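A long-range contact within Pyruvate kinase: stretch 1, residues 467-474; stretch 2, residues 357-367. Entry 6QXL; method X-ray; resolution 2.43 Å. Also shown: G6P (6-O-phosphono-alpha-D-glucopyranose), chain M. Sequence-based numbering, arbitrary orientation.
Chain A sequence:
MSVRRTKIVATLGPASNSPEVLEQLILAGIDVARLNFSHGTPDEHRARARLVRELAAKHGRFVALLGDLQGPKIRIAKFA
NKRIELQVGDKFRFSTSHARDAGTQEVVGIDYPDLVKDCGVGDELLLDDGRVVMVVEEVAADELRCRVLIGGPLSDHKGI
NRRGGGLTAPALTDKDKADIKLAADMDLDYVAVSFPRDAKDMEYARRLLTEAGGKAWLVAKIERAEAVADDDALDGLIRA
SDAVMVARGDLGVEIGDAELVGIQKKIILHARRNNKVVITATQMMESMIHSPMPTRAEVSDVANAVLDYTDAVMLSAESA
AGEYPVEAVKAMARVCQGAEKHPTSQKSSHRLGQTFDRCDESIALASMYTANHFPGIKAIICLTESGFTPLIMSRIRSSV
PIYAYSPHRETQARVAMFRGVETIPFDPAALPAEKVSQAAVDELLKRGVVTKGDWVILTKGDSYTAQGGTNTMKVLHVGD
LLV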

# COMPACT_ATOMS: atom_id res chain seq x y z
N GLN A 467 25.51 30.15 5.60
CA GLN A 467 24.79 29.17 4.81
C GLN A 467 24.65 27.86 5.61
O GLN A 467 25.38 27.65 6.57
CB GLN A 467 25.53 28.96 3.47
CG GLN A 467 25.58 27.55 2.93
CD GLN A 467 26.49 27.35 1.76
OE1 GLN A 467 27.17 28.26 1.25
NE2 GLN A 467 26.43 26.14 1.26
N GLY A 468 23.73 27.01 5.17
CA GLY A 468 23.54 25.69 5.77
C GLY A 468 22.86 25.63 7.13
O GLY A 468 22.88 24.60 7.77
N GLY A 469 22.22 26.72 7.57
CA GLY A 469 21.55 26.77 8.85
C GLY A 469 20.05 26.99 8.76
O GLY A 469 19.51 27.56 9.70
N THR A 470 19.35 26.56 7.69
CA THR A 470 17.89 26.62 7.71
C THR A 470 17.39 25.75 8.85
O THR A 470 17.77 24.58 8.94
CB THR A 470 17.24 26.16 6.39
OG1 THR A 470 17.57 27.05 5.34
CG2 THR A 470 15.73 26.16 6.49
N ASN A 471 16.57 26.32 9.73
CA ASN A 471 16.05 25.58 10.87
C ASN A 471 14.66 25.98 11.32
O ASN A 471 14.25 25.60 12.40
CB ASN A 471 17.04 25.69 12.03
CG ASN A 471 17.07 27.08 12.65
OD1 ASN A 471 16.37 28.03 12.22
ND2 ASN A 471 17.86 27.20 13.71
N THR A 472 13.91 26.74 10.52
CA THR A 472 12.66 27.29 10.98
C THR A 472 11.63 27.22 9.87
O THR A 472 11.96 27.47 8.72
CB THR A 472 12.84 28.77 11.41
OG1 THR A 472 13.88 28.87 12.40
CG2 THR A 472 11.53 29.40 11.95
N MET A 473 10.39 26.93 10.22
CA MET A 473 9.30 26.91 9.26
C MET A 473 8.17 27.67 9.88
O MET A 473 7.78 27.35 10.99
CB MET A 473 8.86 25.46 8.99
CG MET A 473 7.75 25.32 7.95
SD MET A 473 7.07 23.65 7.80
CE MET A 473 5.68 23.80 8.92
N LYS A 474 7.64 28.65 9.17
CA LYS A 474 6.51 29.44 9.66
C LYS A 474 5.40 29.35 8.66
O LYS A 474 5.64 29.29 7.46
CB LYS A 474 6.88 30.93 9.82
CG LYS A 474 7.78 31.27 11.01
CD LYS A 474 8.27 32.71 10.98
CE LYS A 474 8.43 33.38 12.37
NZ LYS A 474 7.18 34.13 12.69
C1 G6P M . 18.58 31.57 5.17
C2 G6P M . 19.53 32.54 5.84
C3 G6P M . 20.30 31.65 6.82
C4 G6P M . 20.51 30.22 6.36
C5 G6P M . 20.57 30.31 4.84
C6 G6P M . 21.03 28.98 4.26
O1 G6P M . 17.62 32.43 4.58
O2 G6P M . 20.36 33.27 4.90
O3 G6P M . 19.40 31.61 7.89
O4 G6P M . 21.65 29.61 7.01
O5 G6P M . 19.32 30.71 4.30
O6 G6P M . 20.52 28.70 2.97
P G6P M . 21.05 27.37 2.14
O1P G6P M . 22.22 27.81 1.30
O2P G6P M . 19.69 27.29 1.50
O3P G6P M . 21.64 26.23 3.02
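Stretch 2 (357-367) DRCDESIALAS

Stretch 2 enters as a short loop, turns at Arg358, the N-cap residue, and runs as an α-helix from Cys359 through Ser367. The helix lies along the strand that ends stretch 1, pointing nearly the same way: their directions differ by 29°, the axes approach to 6.7 Å, and the CA atoms of Thr470 and Asp360 come within 4.9 Å.

No direct hydrogen bond joins the two stretches, so packing carries much of the contact. Ile363, a branched apolar residue one helical turn beyond Cys359, points toward the strand. Its CG2 meets Thr470 CG2 at 3.9 Å and Met473 CB at 4.1 Å, while its CD1 lies 3.5 Å from the backbone C of Asn471. The compact Thr470 points toward the helix and so offers Ile363 that methyl. Cysteine, of modest size and also pointing across the contact, suits position 359: Cys359 SG packs 3.9 Å from Asn471 CB. Met473 is long and flexible enough to reach the next turn, where its SD sits 4.4 Å from Ala366 CB and 3.6 Å from Ser367 OG. Ala366, with only a methyl group, lies beside Met473; Met473 SD is also 3.9 Å from Ala366 O. Ser367 OG donates a hydrogen bond to Ile363 O (2.7 Å), which satisfies a hydroxyl in buried surroundings.

At the start of the helix the contacts become more polar. Asp360 CA approaches Thr470 O at 3.4 Å in a CA-H...O contact. The carboxylate of Asp360 serves several donors: OD1 accepts from Glu361 N (2.9 Å), and OD2 accepts from water 1 and forms a salt bridge with Arg358 NH1 (2.9 Å).

Water supplies the polar link. Water 1 accepts from Thr470 N (3.0 Å) and donates to Asp360 OD2 (2.9 Å) and to G6P O3P (2.8 Å). The same sugar phosphate takes hydrogen bonds from Gly468 N to O3P (3.1 Å) and Gly469 N to O4 (3.0 Å). Glycine suits both places: Gly468 has positive phi, and a CB on Gly469 would crowd G6P O4.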

# COMPACT_ATOMS: atom_id res chain seq x y z
N ASP A 357 18.97 12.98 7.54
CA ASP A 357 20.36 13.13 7.97
C ASP A 357 20.59 14.49 8.65
O ASP A 357 21.27 14.55 9.65
CB ASP A 357 21.29 13.00 6.78
CG ASP A 357 21.37 11.61 6.25
OD1 ASP A 357 21.77 10.82 7.10
OD2 ASP A 357 21.38 11.34 4.99
N ARG A 358 20.03 15.55 8.09
CA ARG A 358 20.36 16.88 8.49
C ARG A 358 19.14 17.62 8.95
O ARG A 358 18.02 17.21 8.70
CB ARG A 358 20.96 17.66 7.31
CG ARG A 358 22.16 17.01 6.65
CD ARG A 358 22.38 17.54 5.27
NE ARG A 358 22.57 18.94 5.16
CZ ARG A 358 23.57 19.74 5.55
NH1 ARG A 358 23.50 21.05 5.32
NH2 ARG A 358 24.61 19.22 6.19
N CYS A 359 19.39 18.75 9.59
CA CYS A 359 18.34 19.60 10.09
C CYS A 359 17.68 20.42 8.97
O CYS A 359 16.45 20.57 8.94
CB CYS A 359 18.90 20.54 11.17
SG CYS A 359 17.85 21.93 11.65
N ASP A 360 18.49 20.98 8.07
CA ASP A 360 17.92 21.81 7.00
C ASP A 360 17.16 20.94 6.01
O ASP A 360 16.08 21.36 5.53
CB ASP A 360 18.98 22.69 6.30
CG ASP A 360 20.25 21.94 5.90
OD1 ASP A 360 20.34 20.69 6.14
OD2 ASP A 360 21.12 22.65 5.35
N GLU A 361 17.68 19.73 5.76
CA GLU A 361 16.92 18.71 5.02
C GLU A 361 15.53 18.53 5.65
O GLU A 361 14.52 18.55 4.95
CB GLU A 361 17.68 17.38 5.00
CG GLU A 361 17.25 16.39 3.91
CD GLU A 361 17.96 15.07 3.94
OE1 GLU A 361 19.12 15.04 4.41
OE2 GLU A 361 17.36 14.08 3.42
N SER A 362 15.49 18.42 6.98
CA SER A 362 14.22 18.19 7.69
C SER A 362 13.20 19.30 7.52
O SER A 362 12.01 19.01 7.36
CB SER A 362 14.46 17.94 9.17
OG SER A 362 15.01 16.65 9.34
N ILE A 363 13.65 20.54 7.54
CA ILE A 363 12.74 21.66 7.38
C ILE A 363 12.21 21.70 5.95
O ILE A 363 11.03 22.01 5.73
CB ILE A 363 13.41 23.01 7.71
CG1 ILE A 363 13.88 23.06 9.17
CG2 ILE A 363 12.47 24.17 7.44
CD1 ILE A 363 12.74 23.23 10.16
N ALA A 364 13.06 21.40 4.99
CA ALA A 364 12.61 21.34 3.60
C ALA A 364 11.52 20.28 3.44
O ALA A 364 10.41 20.58 2.95
CB ALA A 364 13.75 21.05 2.66
N LEU A 365 11.80 19.07 3.92
CA LEU A 365 10.83 17.99 3.80
C LEU A 365 9.55 18.31 4.55
O LEU A 365 8.45 18.06 4.04
CB LEU A 365 11.42 16.68 4.26
CG LEU A 365 12.59 16.26 3.35
CD1 LEU A 365 13.29 15.02 3.83
CD2 LEU A 365 12.13 16.07 1.90
N ALA A 366 9.68 18.90 5.73
CA ALA A 366 8.52 19.23 6.53
C ALA A 366 7.63 20.26 5.86
O ALA A 366 6.41 20.24 6.01
CB ALA A 366 8.95 19.72 7.90
N SER A 367 8.25 21.17 5.10
CA SER A 367 7.50 22.19 4.38
C SER A 367 6.73 21.59 3.22
O SER A 367 5.57 21.95 2.98
CB SER A 367 8.43 23.28 3.86
OG SER A 367 9.20 23.84 4.89
O HOH W 1 20.08 25.31 5.10